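Local coordinates for MS5a (Brassica napus, PDB 6L77), which is a meiosis-related protein of uncertain molecular function whose cystatin-like fold probably enhances, rather than blocks, papain activity, at residues V43-T46 with L47-S51; I145-F148 with N149-R152. All coordinates share one frame; numbering follows the deposited sequence.

Contact 1. Residues V43-T46 with L47-S51; sequences VVCT and LMPVS
Val43 lies side by side with Pro49, and its CG2 rests 3.8 Å from Pro49 CB. With CG1 at chi1 47°, CG2 stands opposite the backbone N, beside the carbonyl carbon, which sets this methyl alongside the ring. The CA of Val43 also makes a CH...O contact with Ser51 O. Val44 both donates to and accepts from strand 49-51. Its N donates to Ser51 O at 3.0 Å, within a hydrogen-bonded antiparallel pair. Val44 O accepts from Val50 N at 2.9 Å. Ser51 OG sits 3.2 Å from both CB and CG2 of Val44. Cys45 and Pro49 form a non-hydrogen-bonded antiparallel pair, one residue out of register with the last. Cys45 SG comes 4.0 Å from Pro49 CG, on the same face as the ring. Thr46 N makes a weak bond to Met48 O at 3.0 Å. Thr46 OG1 meets Val50 CG1 at 3.5 Å, and the two side chains cross at about a right angle. One water donates to Thr46 O and accepts from Met48 N, bridging the turn. Gln75 bonds Val50 through the backbone and Pro49 O through its NE2. Thr46 centres an inverse gamma turn, and Val50 and Ser51 both face Val44: a beta hairpin with a classic bulge, joining strands 34-45 and 49-60 at one edge of the antiparallel sheet.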
loop_
_atom_site.group_PDB
_atom_site.type_symbol
_atom_site.label_atom_id
_atom_site.label_comp_id
_atom_site.label_asym_id
_atom_site.label_seq_id
_atom_site.Cartn_x
_atom_site.Cartn_y
_atom_site.Cartn_z
ATOM N N VAL A 43 -2.090 -20.620 0.103
ATOM C CA VAL A 43 -0.803 -20.031 0.436
ATOM C C VAL A 43 0.282 -21.090 0.321
ATOM O O VAL A 43 0.111 -22.229 0.773
ATOM C CB VAL A 43 -0.820 -19.332 1.814
ATOM C CG1 VAL A 43 -1.428 -20.170 2.852
ATOM C CG2 VAL A 43 0.571 -18.856 2.235
ATOM N N VAL A 44 1.378 -20.715 -0.341
ATOM C CA VAL A 44 2.542 -21.567 -0.507
ATOM C C VAL A 44 3.567 -21.114 0.516
ATOM O O VAL A 44 3.872 -19.920 0.610
ATOM C CB VAL A 44 3.096 -21.477 -1.940
ATOM C CG1 VAL A 44 4.359 -22.310 -2.086
ATOM C CG2 VAL A 44 2.036 -21.914 -2.942
ATOM N N CYS A 45 4.066 -22.051 1.315
ATOM C CA CYS A 45 5.001 -21.730 2.379
ATOM C C CYS A 45 6.251 -22.554 2.126
ATOM O O CYS A 45 6.220 -23.780 2.202
ATOM C CB CYS A 45 4.401 -22.012 3.749
ATOM S SG CYS A 45 2.783 -21.248 3.981
ATOM N N THR A 46 7.332 -21.886 1.758
ATOM C CA THR A 46 8.609 -22.569 1.603
ATOM C C THR A 46 9.358 -22.435 2.916
ATOM O O THR A 46 10.535 -22.112 3.048
ATOM C CB THR A 46 9.352 -22.011 0.404
ATOM O OG1 THR A 46 9.464 -20.603 0.556
ATOM C CG2 THR A 46 8.506 -22.303 -0.856
ATOM N N LEU A 47 8.545 -22.844 3.886
ATOM C CA LEU A 47 8.438 -22.461 5.284
ATOM C C LEU A 47 7.852 -21.047 5.385
ATOM O O LEU A 47 6.691 -20.926 5.774
ATOM C CB LEU A 47 9.752 -22.696 6.014
ATOM C CG LEU A 47 9.593 -24.093 6.685
ATOM C CD1 LEU A 47 8.957 -25.164 5.764
ATOM C CD2 LEU A 47 10.875 -24.627 7.293
HETATM N N MSE A 48 8.560 -19.984 5.004
HETATM C CA MSE A 48 7.895 -18.672 4.999
HETATM C C MSE A 48 6.765 -18.630 3.968
HETATM O O MSE A 48 6.946 -19.102 2.854
HETATM C CB MSE A 48 8.878 -17.529 4.695
HETATM C CG MSE A 48 8.153 -16.226 4.407
HETATM SE SE MSE A 48 9.238 -14.652 3.959
HETATM C CE MSE A 48 9.961 -15.191 2.229
ATOM N N PRO A 49 5.593 -18.053 4.328
ATOM C CA PRO A 49 4.558 -17.832 3.309
ATOM C C PRO A 49 5.050 -16.893 2.220
ATOM O O PRO A 49 5.306 -15.710 2.483
ATOM C CB PRO A 49 3.397 -17.221 4.107
ATOM C CG PRO A 49 3.645 -17.650 5.513
ATOM C CD PRO A 49 5.126 -17.666 5.670
ATOM N N VAL A 50 5.178 -17.402 0.996
ATOM C CA VAL A 50 5.771 -16.640 -0.098
ATOM C C VAL A 50 4.771 -16.298 -1.194
ATOM O O VAL A 50 5.051 -15.392 -2.000
ATOM C CB VAL A 50 6.987 -17.377 -0.702
ATOM C CG1 VAL A 50 8.128 -17.407 0.287
ATOM C CG2 VAL A 50 6.600 -18.807 -1.098
ATOM N N SER A 51 3.620 -16.963 -1.253
ATOM C CA SER A 51 2.634 -16.588 -2.250
ATOM C C SER A 51 1.234 -16.788 -1.696
ATOM O O SER A 51 0.952 -17.785 -1.029
ATOM C CB SER A 51 2.803 -17.383 -3.542
ATOM O OG SER A 51 2.453 -18.727 -3.347
HETATM O O HOH W 1 11.451 -19.549 4.636
#

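Contact 2. Residues I145-F148 with N149-R152; sequences ISFF and NRDR
Ile145 O takes two hydrogen bonds from Asn149. The backbone N donates at 3.1 Å, and the side-chain ND2 reaches the same Ile145 O at 2.9 Å from the opposite face of the carbonyl plane. Asn149 CG stands beside its own backbone N (chi1 -81°), which turns the amide back along the helix to this oxygen. ND2 also touches Ile145 CG2. Arg152 has its main partner in Gln75 OE1, through NH2, and a weak one in Leu78 O, through NH1. NH1 also lies 2.5 Å from Asn149 OD1, a weak and doubtful bond, so short and bent. This is the C-terminal end of helix 138-150. The i-to-i+4 bond of Asn149 N gives way to an i-to-i+3 bond: Arg150 N donates to Phe147 O at 3.1 Å, from above its carbonyl plane, and only weakly to Ser146 O. Asp151 N gives a weak bond to Phe148 O. A water donates to Phe147 O and Asp151 O. Ser146 OG is satisfied by Tyr142 O, Asp151 OD1 by Cys153 N, and Asp151 O also by His156 NE2. Arg152 folds back over Phe148: its CG makes a CH-pi contact, 3.6 Å from the ring centroid and over the face. Ring and guanidinium planes are 45° apart, with Phe148 CE2 over the guanidinium face. The same ring packs edge-to-face with His156 and touches Leu12 and Leu16 of helix 12-29. Losing the ring to an alanine here would probably remove the face under Arg152 CG and open a gap beside His156, Leu12 and Leu16.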
loop_
_atom_site.group_PDB
_atom_site.type_symbol
_atom_site.label_atom_id
_atom_site.label_comp_id
_atom_site.label_asym_id
_atom_site.label_seq_id
_atom_site.Cartn_x
_atom_site.Cartn_y
_atom_site.Cartn_z
ATOM N N ILE A 145 -0.588 -1.191 6.180
ATOM C CA ILE A 145 0.290 -2.335 5.950
ATOM C C ILE A 145 1.620 -2.141 6.668
ATOM O O ILE A 145 2.180 -3.090 7.228
ATOM C CB ILE A 145 0.484 -2.563 4.440
ATOM C CG1 ILE A 145 -0.869 -2.867 3.788
ATOM C CG2 ILE A 145 1.448 -3.717 4.198
ATOM C CD1 ILE A 145 -0.831 -2.912 2.284
ATOM N N SER A 146 2.137 -0.909 6.677
ATOM C CA SER A 146 3.372 -0.622 7.402
ATOM C C SER A 146 3.205 -0.873 8.893
ATOM O O SER A 146 4.068 -1.487 9.535
ATOM C CB SER A 146 3.798 0.829 7.155
ATOM O OG SER A 146 3.998 1.077 5.775
ATOM N N PHE A 147 2.105 -0.384 9.470
ATOM C CA PHE A 147 1.867 -0.581 10.900
ATOM C C PHE A 147 1.748 -2.065 11.236
ATOM O O PHE A 147 2.296 -2.531 12.246
ATOM C CB PHE A 147 0.603 0.176 11.320
ATOM C CG PHE A 147 0.292 0.067 12.791
ATOM C CD1 PHE A 147 1.118 0.663 13.735
ATOM C CD2 PHE A 147 -0.818 -0.638 13.226
ATOM C CE1 PHE A 147 0.840 0.554 15.087
ATOM C CE2 PHE A 147 -1.102 -0.749 14.589
ATOM C CZ PHE A 147 -0.273 -0.155 15.509
ATOM N N PHE A 148 1.040 -2.817 10.387
ATOM C CA PHE A 148 0.859 -4.255 10.576
ATOM C C PHE A 148 2.193 -4.984 10.618
ATOM O O PHE A 148 2.419 -5.847 11.483
ATOM C CB PHE A 148 -0.023 -4.793 9.446
ATOM C CG PHE A 148 -0.078 -6.287 9.375
ATOM C CD1 PHE A 148 -0.762 -7.017 10.340
ATOM C CD2 PHE A 148 0.535 -6.964 8.330
ATOM C CE1 PHE A 148 -0.831 -8.394 10.272
ATOM C CE2 PHE A 148 0.481 -8.347 8.260
ATOM C CZ PHE A 148 -0.203 -9.066 9.233
ATOM N N ASN A 149 3.100 -4.643 9.700
ATOM C CA ASN A 149 4.394 -5.312 9.650
ATOM C C ASN A 149 5.323 -4.925 10.790
ATOM O O ASN A 149 6.381 -5.553 10.930
ATOM C CB ASN A 149 5.087 -5.038 8.313
ATOM C CG ASN A 149 4.572 -5.928 7.199
ATOM O OD1 ASN A 149 4.921 -7.107 7.128
ATOM N ND2 ASN A 149 3.730 -5.371 6.324
ATOM N N ARG A 150 4.977 -3.921 11.606
ATOM C CA ARG A 150 5.791 -3.674 12.798
ATOM C C ARG A 150 5.707 -4.840 13.774
ATOM O O ARG A 150 6.713 -5.222 14.385
ATOM C CB ARG A 150 5.360 -2.383 13.489
ATOM C CG ARG A 150 5.647 -1.113 12.699
ATOM C CD ARG A 150 5.527 0.090 13.610
ATOM N NE ARG A 150 6.302 -0.121 14.822
ATOM C CZ ARG A 150 7.562 0.268 14.974
ATOM N NH1 ARG A 150 8.178 0.910 13.990
ATOM N NH2 ARG A 150 8.201 0.011 16.108
ATOM N N ASP A 151 4.509 -5.399 13.951
ATOM C CA ASP A 151 4.334 -6.569 14.811
ATOM C C ASP A 151 3.017 -7.215 14.395
ATOM O O ASP A 151 1.943 -6.711 14.736
ATOM C CB ASP A 151 4.336 -6.192 16.281
ATOM C CG ASP A 151 4.398 -7.406 17.192
ATOM O OD1 ASP A 151 3.607 -8.354 16.993
ATOM O OD2 ASP A 151 5.246 -7.412 18.109
ATOM N N ARG A 152 3.113 -8.306 13.639
ATOM C CA ARG A 152 1.923 -8.927 13.083
ATOM C C ARG A 152 1.129 -9.709 14.113
ATOM O O ARG A 152 0.010 -10.137 13.813
ATOM C CB ARG A 152 2.320 -9.824 11.912
ATOM C CG ARG A 152 2.830 -9.005 10.750
ATOM C CD ARG A 152 3.790 -9.750 9.902
ATOM N NE ARG A 152 3.139 -10.588 8.914
ATOM C CZ ARG A 152 3.244 -10.433 7.599
ATOM N NH1 ARG A 152 3.983 -9.471 7.081
ATOM N NH2 ARG A 152 2.616 -11.274 6.801
HETATM O O HOH W 2 1.886 -3.695 14.608
#

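How the contacts relate
This chain is the C-terminal part of MS5, and contact 2 lies within the MS5 family region. Contact 1 is at the surface, its centre about 20 Å from the centre of the chain, and none of its residues is buried. Contact 2 is partly buried, its centre about 12 Å from the centre of the chain. They share no helix or strand: 43-51 turns between two sheet strands, 145-152 ends a helix. The hairpin is held by backbone pairing with small apolar touches. The helix end adds a side-chain amide, a guanidinium and an aromatic face to its backbone bonds. The two contacts do not touch. Gln75 links them indirectly, bonding Pro49 and Val50 in contact 1 and Arg152 in contact 2.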